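Local coordinates for protein 2-(acetamidomethylene)succinate hydrolase (Mesorhizobium loti, PDB 3KXP) that catalyses the final step of vitamin B6 degradation, hydrolysing (E)-2-(acetamidomethylene)succinate to succinic semialdehyde, acetate, ammonia and carbon dioxide, at residues N61-G66 with V83-M88. Numbering follows the deposited sequence.
Sequences NVREKG and VFEPLM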
# COMPACT_ATOMS: atom_id res chain seq x y z
N ASN A 61 13.52 -7.59 -26.51
CA ASN A 61 14.81 -7.81 -25.85
C ASN A 61 14.57 -7.72 -24.34
O ASN A 61 13.83 -6.85 -23.89
CB ASN A 61 15.83 -6.75 -26.28
CG ASN A 61 17.19 -6.98 -25.65
OD1 ASN A 61 17.79 -8.03 -25.84
ND2 ASN A 61 17.68 -5.99 -24.90
N VAL A 62 15.19 -8.61 -23.58
CA VAL A 62 15.02 -8.59 -22.13
C VAL A 62 16.34 -8.85 -21.41
O VAL A 62 17.29 -9.34 -22.01
CB VAL A 62 13.97 -9.64 -21.67
CG1 VAL A 62 12.65 -9.41 -22.39
CG2 VAL A 62 14.48 -11.05 -21.94
N ARG A 63 16.38 -8.50 -20.13
CA ARG A 63 17.55 -8.68 -19.27
C ARG A 63 17.08 -9.51 -18.08
O ARG A 63 16.20 -9.07 -17.34
CB ARG A 63 18.07 -7.33 -18.78
CG ARG A 63 18.49 -6.38 -19.88
CD ARG A 63 18.79 -4.99 -19.33
NE ARG A 63 19.26 -4.08 -20.38
CZ ARG A 63 20.54 -3.88 -20.69
NH1 ARG A 63 21.49 -4.53 -20.03
NH2 ARG A 63 20.87 -3.03 -21.66
N GLU A 64 17.66 -10.69 -17.90
CA GLU A 64 17.23 -11.57 -16.82
C GLU A 64 18.28 -11.83 -15.76
O GLU A 64 19.48 -11.77 -16.03
CB GLU A 64 16.81 -12.93 -17.37
CG GLU A 64 15.86 -12.90 -18.55
CD GLU A 64 15.62 -14.30 -19.11
OE1 GLU A 64 15.18 -15.18 -18.34
OE2 GLU A 64 15.89 -14.52 -20.32
N LYS A 65 17.81 -12.17 -14.57
CA LYS A 65 18.67 -12.49 -13.44
C LYS A 65 17.85 -12.98 -12.25
O LYS A 65 16.71 -12.57 -12.05
CB LYS A 65 19.50 -11.28 -13.03
CG LYS A 65 20.45 -11.58 -11.88
CD LYS A 65 21.36 -10.41 -11.57
CE LYS A 65 22.25 -10.75 -10.39
NZ LYS A 65 22.93 -12.05 -10.63
N GLY A 66 18.44 -13.88 -11.47
CA GLY A 66 17.77 -14.41 -10.30
C GLY A 66 16.84 -15.59 -10.54
O GLY A 66 16.76 -16.13 -11.64
N VAL A 83 17.92 0.79 -17.17
CA VAL A 83 17.75 1.67 -16.02
C VAL A 83 17.28 0.93 -14.77
O VAL A 83 17.37 1.46 -13.66
CB VAL A 83 16.74 2.80 -16.33
CG1 VAL A 83 17.14 3.51 -17.62
CG2 VAL A 83 15.32 2.23 -16.44
N PHE A 84 16.82 -0.31 -14.93
CA PHE A 84 16.34 -1.08 -13.79
C PHE A 84 17.35 -2.02 -13.14
O PHE A 84 17.08 -2.57 -12.07
CB PHE A 84 15.10 -1.89 -14.17
CG PHE A 84 13.89 -1.05 -14.45
CD1 PHE A 84 13.42 -0.90 -15.75
CD2 PHE A 84 13.21 -0.42 -13.41
CE1 PHE A 84 12.29 -0.12 -16.02
CE2 PHE A 84 12.09 0.36 -13.66
CZ PHE A 84 11.63 0.51 -14.97
N GLU A 85 18.51 -2.21 -13.75
CA GLU A 85 19.48 -3.14 -13.18
C GLU A 85 19.82 -2.85 -11.71
O GLU A 85 19.87 -3.76 -10.90
CB GLU A 85 20.77 -3.21 -14.02
CG GLU A 85 20.53 -3.64 -15.47
CD GLU A 85 21.76 -4.25 -16.16
OE1 GLU A 85 22.90 -3.90 -15.79
OE2 GLU A 85 21.57 -5.07 -17.08
N PRO A 86 20.05 -1.58 -11.35
CA PRO A 86 20.38 -1.29 -9.95
C PRO A 86 19.30 -1.77 -8.98
O PRO A 86 19.59 -2.26 -7.89
CB PRO A 86 20.53 0.23 -9.92
CG PRO A 86 20.91 0.57 -11.34
CD PRO A 86 20.02 -0.34 -12.14
N LEU A 87 18.04 -1.61 -9.38
CA LEU A 87 16.92 -2.01 -8.55
C LEU A 87 16.72 -3.53 -8.53
O LEU A 87 16.36 -4.10 -7.49
CB LEU A 87 15.64 -1.34 -9.04
CG LEU A 87 14.36 -1.77 -8.32
CD1 LEU A 87 14.51 -1.49 -6.82
CD2 LEU A 87 13.15 -1.05 -8.90
N MSE A 88 16.96 -4.18 -9.66
CA MSE A 88 16.79 -5.62 -9.79
C MSE A 88 17.78 -6.45 -8.99
O MSE A 88 17.41 -7.46 -8.40
CB MSE A 88 16.88 -6.04 -11.25
CG MSE A 88 15.98 -5.26 -12.17
SE MSE A 88 16.18 -5.85 -13.97
CE MSE A 88 14.62 -6.97 -14.06
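Arg63, on strand 59-65, and Glu85, on helix 85-89, are joined by a salt bridge, with Arg63 NH1 3.0 Å from Glu85 OE2. The bond is bent, 131° at the hydrogen, as OE2 lies tilted out of the guanidinium plane. The guanidinium and carboxylate planes stand 84° apart, and NH1 approaches OE2 from above the carboxylate plane. The same oxygen also lies 3.6 Å from Arg63 CD, so the acid rests against the arm as well as its charged end. A chain extended from CG to NE carries the guanidinium out to the helix, and NE hydrogen-bonds Ser81 OG, limiting its rotation. A leucine in place of Arg63 would probably leave Glu85 without its charge partner and Ser81 without this donor.

Beyond the salt bridge there is one looser van der Waals contact: the selenomethionine Met88 points toward the strand, its CE 4.2 Å from the carbonyl Arg63 O, while its long, unbranched chain also packs on Thr97 and Ala99 of strand 96-100. Backbone pairing of Arg63 with Ala99 ties the two strands together. The contact thus joins a short helix following strand 70-74 to the antiparallel second strand of the mixed sheet, peripheral packing in an alpha/beta hydrolase fold, away from the catalytic residues.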